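Local coordinates for protein beta-galactosidase (Bacillus circulans, PDB 4MAD) that probably hydrolyses terminal non-reducing beta-D-galactose residues of beta-D-galactosides, as a member of glycoside hydrolase family 35, at residues Y40-P45 / G290-F295; G216-V221 / P239-M244; E327-V332 / P343-P348; T412-H417 / I474-R479. One frame throughout, in Å; residues are numbered along the deposited sequence.

Overall arrangement
From the N terminus, residues 40-45 follow strand 34-38, the first of the eight-stranded parallel barrel, and meet 290-295, which follow the last strand, 281-284. Contact 1 thus closes a loop of 244 residues that spans most of the barrel domain. Contact 2 is nested inside it and joins the entries to the neighbouring strands 218-223 and 244-249. Contact 3 comes next in series, folding the chain after helix 327-339 back over that helix. Contact 4 comes last, pairing strands 409-417 and 473-480 of an antiparallel sheet. No two contacts touch: contacts 1 and 4 approach to about 11 Å between nearest atoms, whereas the centres of contacts 3 and 4 lie 52 Å apart.

Contact 1. Residues Y40-P45 / G290-F295; sequences YFRTVP and GTNFGF
G290 opens the 290-295 side by passing its CA 3.7 Å from R42 O; its phi is positive, and a beta carbon here would run into that same oxygen. T291 N then donates to R42 O (3.0 Å, 162° at the hydrogen), landing in the carbonyl plane on a lone pair. One water donates to both R42 O and T291 OG1, whose hydroxyl also bonds E321. A second water donates to F41 O and T291 O and accepts from F293 N. R42, running alongside N292 and extended from CG to NE, grips OD1 side-on with two nitrogens, NE at 3.0 Å and NH2 at 2.9 Å from N292 OD1. The oxygen sits in the guanidinium plane, while the amide plane is turned 52° from it. F293 has T291 CB over one face of its ring, and its CE2 comes obliquely within 4.4 Å of V44 CG1. An alanine at R42 would remove both donors to N292 OD1 and would probably loosen the join between the loops. R42 NH2 also bonds A111 O, and the guanidinium makes a cation-pi contact with Y313. The loops after the first and last barrel strands, 34-38 and 281-284, meet here, the R42 side chain about 10 Å from that of E247, the predicted nucleophile. Across this contact the guanidinium meets a neutral amide oxygen, so the join is charge-assisted but not a salt bridge, and its charge would probably polarise the N292 side-chain carbonyl.

Contact 2. Residues G216-V221 / P239-M244; sequences GIFETV and PNAPLM
F218 sends its ring across to the other segment, with CG anti to the backbone N (chi1 -180°). The ring meets 239-244 by its edge: CE1 lies 3.8 Å from A241 CB, and P242 O sits in the ring plane, 3.3 Å from F218 CE1. Y20 also meets this ring and touches A241 and P242, so that strand 18-20 helps to enclose the group. An alanine at F218 would take away this ring edge and would probably leave A241 and P242 less well packed. E219 takes part through its backbone: a water donates to E219 O and P242 O and accepts from M244 N, spanning the gap between the chains. T220 and M244 lie side by side and point the same way, T220 CG2 being 3.7 Å from M244 CB. The methyl faces M244 because OG1 takes the crowded position between backbone N and carbonyl carbon (chi1 57°), from which it reaches T200 O on strand 197-202. V221 N adds a weak hydrogen bond to M244 O, 3.3 Å. The touching parts run in broadly the same direction, 39° apart. Strand 218-223, helix 227-237 and strand 244-249 form a beta-alpha-beta crossover of the (beta/alpha)8 barrel, and the contact joins its two parallel strands where they begin; the second carries E247, the predicted nucleophile.

Contact 3. Residues E327-V332 / P343-P348; sequences EKFYAV and PELNLP
Residues 327-332 form a turn and a half of regular helix, with A331 N bonded to E327 O and V332 N to K328 O, whereas 343-348 run alongside as an irregular, largely extended chain. The backbones stay well apart: the nearest alpha carbons, Y330 CA and L345 CA, are 10.0 Å from each other, and side chains bridge the distance. L345 and L347, two residues apart on the extended chain, both point toward the helix, where they meet the consecutive aromatic residues F329 and Y330. Each leucine gives one methyl to F329 and the other to Y330. L345 has CG anti to the backbone N (chi1 177°) and crosses Y330 at about a right angle, putting CD2 in the plane of that ring, 3.7 Å from Y330 CE1. Its other methyl, CD1, lies at the edge of the F329 ring, a looser 4.4 Å from F329 CE2. L347 and F329 reach toward each other tip to tip, L347 CD2 being 4.1 Å from F329 CZ. L347 CD1 meets the far end of the tyrosine, 3.7 Å from Y330 OH. The two rings also pack on each other, F329 CD2 lying over the centre of one face of Y330. The contact is van der Waals throughout, with the tyrosine oxygen its one polar atom, F329 buried and Y330 on the solvent side. Helix 48-58 flanks it: F329 rests on C58, L345 on A57 and P348 on D50. The chain 343-348 thus lies over helices 327-339 and 48-58 of the barrel's outer layer on its way to strand 357-366.

Contact 4. Residues T412-H417 / I474-R479; sequences TVQDIH and ITEGVR
Backbone bonds set the register. T412 and R479 form an antiparallel hydrogen-bonded pair, T412 N to R479 O at 2.8 Å and R479 N back to T412 O. Q414 and G477 make a second such pair, and Q414 O also accepts from E476 N at 2.8 Å, on a lone pair. Past the cis peptide before D415, T475 N donates to D415 O. Polar side chains lock the same region. T475 OG1, in the crowded position between backbone N and carbonyl carbon (chi1 61°), receives D415 N at 2.7 Å, almost straight (175°). The extended Q414 has OE1 gripped side-on by R479 NE (2.9 Å) and R479 NH2 (3.1 Å), while Q414 NE2 donates to E476 OE1 at 2.8 Å, meeting it from above the carboxylate plane. Both amide ends are fixed, settling its flip, and Q414 links the guanidinium to the carboxylate, probably a cation and an anion. Methyl and alkyl packing completes the join. T412 CG2 lies over one face of the R479 guanidinium, toward its rim, V413 CG1 is 3.9 Å from I474 CG1 on the other side of the sheet, and T475 CG2 makes a CH-pi contact over the H417 ring, whose ND1 bonds Y471 O. With E476 and G477 both facing Q414, this is a classic beta bulge, shifting the register between two antiparallel strands of the first all-beta domain.

Contact 1. Residues Y40-P45 / G290-F295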
# COMPACT_ATOMS: atom_id res chain seq x y z
N TYR A 40 8.23 -0.58 -7.20
CA TYR A 40 9.39 0.14 -6.73
C TYR A 40 9.14 0.67 -5.32
O TYR A 40 10.02 0.79 -4.55
CB TYR A 40 9.82 1.26 -7.68
CG TYR A 40 8.73 2.20 -8.01
CD1 TYR A 40 8.64 3.41 -7.39
CD2 TYR A 40 7.82 1.89 -8.93
CE1 TYR A 40 7.60 4.26 -7.65
CE2 TYR A 40 6.78 2.75 -9.23
CZ TYR A 40 6.66 3.94 -8.56
OH TYR A 40 5.65 4.78 -8.83
N PHE A 41 7.89 0.99 -5.04
CA PHE A 41 7.52 1.74 -3.85
C PHE A 41 7.43 0.87 -2.64
O PHE A 41 7.16 1.34 -1.58
CB PHE A 41 6.27 2.55 -4.05
CG PHE A 41 5.13 1.83 -4.73
CD1 PHE A 41 4.20 1.16 -3.99
CD2 PHE A 41 4.99 1.83 -6.09
CE1 PHE A 41 3.16 0.59 -4.59
CE2 PHE A 41 3.96 1.23 -6.67
CZ PHE A 41 3.05 0.60 -5.91
N ARG A 42 7.68 -0.39 -2.85
CA ARG A 42 7.60 -1.37 -1.79
C ARG A 42 8.93 -2.01 -1.34
O ARG A 42 8.93 -2.83 -0.51
CB ARG A 42 6.57 -2.42 -2.15
CG ARG A 42 5.17 -1.94 -1.93
CD ARG A 42 4.10 -2.89 -2.41
NE ARG A 42 2.86 -2.75 -1.70
CZ ARG A 42 1.65 -2.75 -2.25
NH1 ARG A 42 1.51 -2.91 -3.53
NH2 ARG A 42 0.59 -2.65 -1.47
N THR A 43 10.05 -1.58 -1.92
CA THR A 43 11.37 -2.03 -1.50
C THR A 43 12.31 -0.83 -1.46
O THR A 43 12.23 -0.01 -2.27
CB THR A 43 11.87 -3.12 -2.44
OG1 THR A 43 11.04 -4.27 -2.28
CG2 THR A 43 13.31 -3.44 -2.17
N VAL A 44 13.19 -0.75 -0.49
CA VAL A 44 14.10 0.40 -0.46
C VAL A 44 15.00 0.39 -1.69
O VAL A 44 15.38 -0.65 -2.12
CB VAL A 44 15.01 0.43 0.81
CG1 VAL A 44 14.19 0.72 2.03
CG2 VAL A 44 15.76 -0.87 0.95
N PRO A 45 15.40 1.55 -2.20
CA PRO A 45 16.11 1.61 -3.46
C PRO A 45 17.45 0.89 -3.49
O PRO A 45 17.85 0.37 -4.49
CB PRO A 45 16.30 3.10 -3.70
CG PRO A 45 15.76 3.76 -2.61
CD PRO A 45 14.99 2.88 -1.77
N GLY A 290 7.40 -7.33 -0.98
CA GLY A 290 8.02 -6.35 -0.12
C GLY A 290 7.13 -5.86 0.98
O GLY A 290 6.51 -6.67 1.56
N THR A 291 7.11 -4.55 1.23
CA THR A 291 6.52 -3.96 2.41
C THR A 291 5.68 -2.71 2.15
O THR A 291 6.08 -1.91 1.38
CB THR A 291 7.63 -3.62 3.44
OG1 THR A 291 8.62 -4.67 3.46
CG2 THR A 291 7.01 -3.38 4.79
N ASN A 292 4.56 -2.58 2.87
CA ASN A 292 3.82 -1.34 3.02
C ASN A 292 4.43 -0.53 4.17
O ASN A 292 4.05 -0.64 5.26
CB ASN A 292 2.33 -1.59 3.27
CG ASN A 292 1.71 -2.51 2.24
OD1 ASN A 292 1.94 -2.36 1.09
ND2 ASN A 292 0.88 -3.40 2.69
N PHE A 293 5.43 0.26 3.84
CA PHE A 293 6.11 1.04 4.83
C PHE A 293 5.14 2.18 5.28
O PHE A 293 4.18 2.44 4.65
CB PHE A 293 7.45 1.63 4.31
CG PHE A 293 8.54 0.61 4.05
CD1 PHE A 293 9.12 -0.11 5.05
CD2 PHE A 293 9.03 0.42 2.79
CE1 PHE A 293 10.08 -0.99 4.79
CE2 PHE A 293 9.99 -0.46 2.56
CZ PHE A 293 10.50 -1.17 3.56
N GLY A 294 5.48 2.81 6.40
CA GLY A 294 4.74 3.95 6.87
C GLY A 294 3.27 3.66 7.02
O GLY A 294 2.88 2.70 7.57
N PHE A 295 2.49 4.58 6.49
CA PHE A 295 1.06 4.53 6.53
C PHE A 295 0.49 4.11 5.16
O PHE A 295 -0.61 4.39 4.87
CB PHE A 295 0.55 5.91 6.97
CG PHE A 295 0.84 6.25 8.41
CD1 PHE A 295 0.33 5.50 9.42
CD2 PHE A 295 1.58 7.34 8.75
CE1 PHE A 295 0.56 5.81 10.66
CE2 PHE A 295 1.77 7.65 10.01
CZ PHE A 295 1.27 6.90 10.96
O HOH W 1 6.01 0.78 0.96
O HOH W 2 10.55 -4.17 1.40

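Contact 2. Residues G216-V221 / P239-M244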
# COMPACT_ATOMS: atom_id res chain seq x y z
N GLY A 216 -10.58 -0.90 -29.50
CA GLY A 216 -9.28 -0.85 -30.11
C GLY A 216 -8.13 -1.30 -29.25
O GLY A 216 -7.03 -1.23 -29.67
N ILE A 217 -8.41 -1.78 -28.05
CA ILE A 217 -7.38 -2.07 -27.07
C ILE A 217 -7.33 -3.55 -26.61
O ILE A 217 -8.31 -4.09 -26.23
CB ILE A 217 -7.54 -1.12 -25.86
CG1 ILE A 217 -7.35 0.34 -26.25
CG2 ILE A 217 -6.60 -1.48 -24.83
CD1 ILE A 217 -6.03 0.66 -26.80
N PHE A 218 -6.14 -4.13 -26.63
CA PHE A 218 -5.90 -5.51 -26.21
C PHE A 218 -6.35 -5.69 -24.75
O PHE A 218 -6.05 -4.90 -23.95
CB PHE A 218 -4.40 -5.76 -26.34
CG PHE A 218 -3.94 -7.14 -25.96
CD1 PHE A 218 -4.48 -8.25 -26.54
CD2 PHE A 218 -2.94 -7.31 -25.05
CE1 PHE A 218 -4.05 -9.48 -26.18
CE2 PHE A 218 -2.53 -8.54 -24.71
CZ PHE A 218 -3.09 -9.61 -25.26
N GLU A 219 -7.02 -6.79 -24.47
CA GLU A 219 -7.44 -7.12 -23.12
C GLU A 219 -6.69 -8.35 -22.57
O GLU A 219 -6.39 -9.27 -23.28
CB GLU A 219 -8.96 -7.31 -23.02
CG GLU A 219 -9.53 -7.80 -21.73
CD GLU A 219 -9.57 -6.74 -20.63
OE1 GLU A 219 -8.54 -6.16 -20.39
OE2 GLU A 219 -10.62 -6.55 -20.01
N THR A 220 -6.43 -8.31 -21.28
CA THR A 220 -5.80 -9.41 -20.57
C THR A 220 -6.71 -9.75 -19.40
O THR A 220 -7.53 -8.97 -19.09
CB THR A 220 -4.44 -9.03 -20.04
OG1 THR A 220 -4.52 -7.90 -19.20
CG2 THR A 220 -3.49 -8.75 -21.19
N VAL A 221 -6.65 -10.85 -18.75
CA VAL A 221 -7.36 -11.18 -17.53
C VAL A 221 -6.44 -11.53 -16.36
O VAL A 221 -5.31 -11.92 -16.57
CB VAL A 221 -8.33 -12.34 -17.75
CG1 VAL A 221 -9.42 -11.95 -18.74
CG2 VAL A 221 -7.59 -13.58 -18.23
N PRO A 239 -11.40 -13.16 -29.51
CA PRO A 239 -11.14 -14.51 -29.98
C PRO A 239 -9.75 -14.80 -30.47
O PRO A 239 -9.31 -15.88 -30.26
CB PRO A 239 -12.18 -14.68 -31.09
CG PRO A 239 -12.57 -13.42 -31.44
CD PRO A 239 -12.46 -12.54 -30.26
N ASN A 240 -9.09 -13.89 -31.15
CA ASN A 240 -7.85 -14.23 -31.84
C ASN A 240 -6.50 -13.84 -31.23
O ASN A 240 -5.51 -14.45 -31.47
CB ASN A 240 -7.91 -13.70 -33.25
CG ASN A 240 -9.10 -14.21 -34.00
OD1 ASN A 240 -9.39 -15.35 -33.94
ND2 ASN A 240 -9.79 -13.34 -34.65
N ALA A 241 -6.53 -12.80 -30.41
CA ALA A 241 -5.37 -12.21 -29.84
C ALA A 241 -4.71 -13.12 -28.81
O ALA A 241 -5.33 -14.01 -28.33
CB ALA A 241 -5.68 -10.92 -29.28
N PRO A 242 -3.45 -12.87 -28.52
CA PRO A 242 -2.69 -13.75 -27.64
C PRO A 242 -3.29 -13.72 -26.27
O PRO A 242 -3.87 -12.75 -25.93
CB PRO A 242 -1.31 -13.12 -27.60
CG PRO A 242 -1.36 -11.98 -28.39
CD PRO A 242 -2.56 -11.93 -29.19
N LEU A 243 -3.11 -14.78 -25.52
CA LEU A 243 -3.70 -14.88 -24.19
C LEU A 243 -2.71 -14.46 -23.12
O LEU A 243 -1.67 -15.00 -23.07
CB LEU A 243 -4.10 -16.30 -23.93
CG LEU A 243 -5.03 -17.01 -24.90
CD1 LEU A 243 -5.20 -18.48 -24.56
CD2 LEU A 243 -6.36 -16.31 -24.89
N MET A 244 -3.04 -13.50 -22.28
CA MET A 244 -2.17 -13.14 -21.18
C MET A 244 -2.89 -13.02 -19.82
O MET A 244 -3.86 -12.38 -19.73
CB MET A 244 -1.42 -11.85 -21.44
CG MET A 244 -0.39 -11.61 -20.41
SD MET A 244 0.78 -10.43 -20.97
CE MET A 244 1.97 -10.50 -19.74
O HOH W 3 -4.84 -11.67 -23.34

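Contact 3. Residues E327-V332 / P343-P348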
# COMPACT_ATOMS: atom_id res chain seq x y z
N GLU A 327 11.01 -21.75 -1.87
CA GLU A 327 10.71 -22.98 -2.57
C GLU A 327 9.87 -22.71 -3.85
O GLU A 327 10.10 -23.31 -4.85
CB GLU A 327 10.00 -23.97 -1.65
CG GLU A 327 10.96 -24.70 -0.72
CD GLU A 327 10.28 -25.54 0.37
OE1 GLU A 327 9.19 -26.08 0.16
OE2 GLU A 327 10.87 -25.64 1.46
N LYS A 328 8.94 -21.76 -3.79
CA LYS A 328 8.13 -21.41 -4.92
C LYS A 328 9.02 -20.94 -6.06
O LYS A 328 8.84 -21.33 -7.18
CB LYS A 328 7.19 -20.30 -4.55
CG LYS A 328 5.86 -20.72 -4.55
CD LYS A 328 4.91 -19.57 -4.51
CE LYS A 328 3.97 -19.79 -3.44
NZ LYS A 328 3.05 -18.69 -3.46
N PHE A 329 10.04 -20.18 -5.73
CA PHE A 329 10.93 -19.63 -6.74
C PHE A 329 11.60 -20.75 -7.55
O PHE A 329 11.55 -20.73 -8.73
CB PHE A 329 12.00 -18.83 -6.03
CG PHE A 329 13.13 -18.31 -6.90
CD1 PHE A 329 13.17 -17.01 -7.30
CD2 PHE A 329 14.16 -19.10 -7.27
CE1 PHE A 329 14.19 -16.54 -8.06
CE2 PHE A 329 15.18 -18.59 -8.03
CZ PHE A 329 15.18 -17.33 -8.41
N TYR A 330 12.16 -21.73 -6.87
CA TYR A 330 12.76 -22.87 -7.58
C TYR A 330 11.74 -23.66 -8.40
O TYR A 330 12.01 -24.12 -9.45
CB TYR A 330 13.53 -23.75 -6.63
CG TYR A 330 14.76 -23.07 -6.10
CD1 TYR A 330 15.83 -22.80 -6.92
CD2 TYR A 330 14.83 -22.65 -4.81
CE1 TYR A 330 16.94 -22.18 -6.45
CE2 TYR A 330 15.91 -22.06 -4.34
CZ TYR A 330 16.97 -21.81 -5.15
OH TYR A 330 18.03 -21.19 -4.62
N ALA A 331 10.57 -23.83 -7.84
CA ALA A 331 9.53 -24.59 -8.47
C ALA A 331 9.08 -23.96 -9.80
O ALA A 331 8.91 -24.65 -10.77
CB ALA A 331 8.38 -24.74 -7.55
N VAL A 332 8.88 -22.66 -9.76
CA VAL A 332 8.56 -21.85 -10.90
C VAL A 332 9.69 -21.80 -11.95
O VAL A 332 9.46 -21.88 -13.11
CB VAL A 332 8.20 -20.42 -10.45
CG1 VAL A 332 8.19 -19.49 -11.56
CG2 VAL A 332 6.92 -20.42 -9.76
N PRO A 343 19.77 -19.80 -18.83
CA PRO A 343 21.13 -19.92 -18.38
C PRO A 343 21.25 -20.60 -17.04
O PRO A 343 20.31 -20.75 -16.34
CB PRO A 343 21.54 -18.47 -18.20
CG PRO A 343 20.60 -17.69 -18.93
CD PRO A 343 19.37 -18.40 -18.96
N GLU A 344 22.45 -20.99 -16.68
CA GLU A 344 22.65 -21.60 -15.42
C GLU A 344 22.23 -20.59 -14.41
O GLU A 344 22.40 -19.43 -14.60
CB GLU A 344 24.10 -21.92 -15.20
CG GLU A 344 24.31 -23.11 -14.34
CD GLU A 344 25.74 -23.29 -13.84
OE1 GLU A 344 26.51 -22.31 -13.76
OE2 GLU A 344 26.07 -24.44 -13.51
N LEU A 345 21.62 -21.06 -13.34
CA LEU A 345 21.13 -20.17 -12.32
C LEU A 345 22.30 -19.58 -11.61
O LEU A 345 23.19 -20.29 -11.21
CB LEU A 345 20.25 -20.95 -11.36
CG LEU A 345 19.63 -20.32 -10.14
CD1 LEU A 345 18.65 -19.34 -10.55
CD2 LEU A 345 18.97 -21.41 -9.39
N ASN A 346 22.30 -18.28 -11.48
CA ASN A 346 23.33 -17.57 -10.77
C ASN A 346 22.70 -16.49 -9.91
O ASN A 346 22.19 -15.52 -10.40
CB ASN A 346 24.26 -16.98 -11.82
CG ASN A 346 25.33 -16.12 -11.26
OD1 ASN A 346 26.02 -16.47 -10.33
ND2 ASN A 346 25.50 -14.99 -11.86
N LEU A 347 22.70 -16.69 -8.61
CA LEU A 347 22.09 -15.73 -7.74
C LEU A 347 23.13 -14.83 -7.10
O LEU A 347 24.22 -15.22 -6.90
CB LEU A 347 21.28 -16.42 -6.66
CG LEU A 347 19.99 -17.12 -7.03
CD1 LEU A 347 19.56 -18.09 -6.03
CD2 LEU A 347 18.91 -16.16 -7.31
N PRO A 348 22.71 -13.66 -6.68
CA PRO A 348 23.54 -12.81 -5.87
C PRO A 348 23.80 -13.47 -4.53
O PRO A 348 23.08 -14.33 -4.16
CB PRO A 348 22.65 -11.61 -5.63
CG PRO A 348 21.68 -11.63 -6.63
CD PRO A 348 21.44 -13.01 -7.00

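Contact 4. Residues T412-H417 / I474-R479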
# COMPACT_ATOMS: atom_id res chain seq x y z
N THR A 412 -21.68 9.46 20.58
CA THR A 412 -21.60 8.81 19.30
C THR A 412 -20.68 9.58 18.38
O THR A 412 -20.78 10.76 18.28
CB THR A 412 -22.98 8.67 18.65
OG1 THR A 412 -23.83 7.92 19.50
CG2 THR A 412 -22.87 7.99 17.30
N VAL A 413 -19.80 8.85 17.74
CA VAL A 413 -18.96 9.42 16.72
C VAL A 413 -19.52 9.04 15.35
O VAL A 413 -19.58 7.90 15.02
CB VAL A 413 -17.52 8.94 16.79
CG1 VAL A 413 -16.72 9.62 15.80
CG2 VAL A 413 -16.94 9.16 18.12
N GLN A 414 -19.88 10.05 14.60
CA GLN A 414 -20.56 9.90 13.36
C GLN A 414 -19.78 10.47 12.19
O GLN A 414 -19.86 11.63 11.95
CB GLN A 414 -21.90 10.66 13.44
CG GLN A 414 -22.78 10.60 12.27
CD GLN A 414 -24.14 11.28 12.52
OE1 GLN A 414 -24.65 11.18 13.56
NE2 GLN A 414 -24.68 11.91 11.55
N ASP A 415 -19.12 9.62 11.42
CA ASP A 415 -18.75 8.27 11.74
C ASP A 415 -17.24 8.18 12.01
O ASP A 415 -16.52 9.04 11.67
CB ASP A 415 -19.03 7.37 10.55
CG ASP A 415 -20.50 7.05 10.34
OD1 ASP A 415 -21.25 7.00 11.28
OD2 ASP A 415 -20.90 6.82 9.22
N ILE A 416 -16.80 7.10 12.62
CA ILE A 416 -15.41 6.98 12.95
C ILE A 416 -14.63 6.17 11.89
O ILE A 416 -14.90 5.07 11.68
CB ILE A 416 -15.21 6.38 14.33
CG1 ILE A 416 -13.74 6.33 14.70
CG2 ILE A 416 -15.82 5.05 14.42
CD1 ILE A 416 -13.20 7.59 15.09
N HIS A 417 -13.66 6.82 11.25
CA HIS A 417 -12.89 6.23 10.20
C HIS A 417 -11.42 6.36 10.56
O HIS A 417 -10.82 7.34 10.20
CB HIS A 417 -13.17 6.95 8.89
CG HIS A 417 -14.47 6.61 8.25
ND1 HIS A 417 -14.83 7.05 7.01
CD2 HIS A 417 -15.49 5.83 8.68
CE1 HIS A 417 -16.00 6.56 6.69
NE2 HIS A 417 -16.43 5.83 7.69
N ILE A 474 -13.15 11.92 11.58
CA ILE A 474 -14.55 11.93 11.93
C ILE A 474 -15.24 12.55 10.74
O ILE A 474 -14.97 13.64 10.39
CB ILE A 474 -14.75 12.76 13.20
CG1 ILE A 474 -14.09 12.05 14.34
CG2 ILE A 474 -16.17 12.96 13.47
CD1 ILE A 474 -13.90 12.79 15.48
N THR A 475 -16.07 11.77 10.09
CA THR A 475 -16.74 12.22 8.89
C THR A 475 -17.78 13.34 9.02
O THR A 475 -17.78 14.21 8.23
CB THR A 475 -17.35 11.05 8.13
OG1 THR A 475 -18.30 10.40 8.94
CG2 THR A 475 -16.27 10.10 7.77
N GLU A 476 -18.66 13.27 10.01
CA GLU A 476 -19.72 14.25 10.15
C GLU A 476 -19.78 15.04 11.46
O GLU A 476 -19.98 16.22 11.47
CB GLU A 476 -21.05 13.54 9.97
CG GLU A 476 -21.29 12.99 8.60
CD GLU A 476 -22.51 12.09 8.49
OE1 GLU A 476 -23.57 12.43 8.98
OE2 GLU A 476 -22.36 11.02 7.93
N GLY A 477 -19.72 14.32 12.55
CA GLY A 477 -19.93 14.92 13.85
C GLY A 477 -19.65 14.02 15.02
O GLY A 477 -19.46 12.84 14.86
N VAL A 478 -19.66 14.62 16.21
CA VAL A 478 -19.66 13.90 17.46
C VAL A 478 -20.83 14.38 18.31
O VAL A 478 -21.05 15.52 18.41
CB VAL A 478 -18.38 14.13 18.22
CG1 VAL A 478 -18.35 13.36 19.46
CG2 VAL A 478 -17.19 13.82 17.36
N ARG A 479 -21.58 13.48 18.89
CA ARG A 479 -22.74 13.91 19.64
C ARG A 479 -22.94 13.19 20.95
O ARG A 479 -22.53 12.09 21.09
CB ARG A 479 -24.00 13.83 18.80
CG ARG A 479 -24.33 12.51 18.30
CD ARG A 479 -25.39 12.58 17.21
NE ARG A 479 -25.43 11.43 16.32
CZ ARG A 479 -26.09 10.31 16.55
NH1 ARG A 479 -26.77 10.11 17.65
NH2 ARG A 479 -26.06 9.36 15.67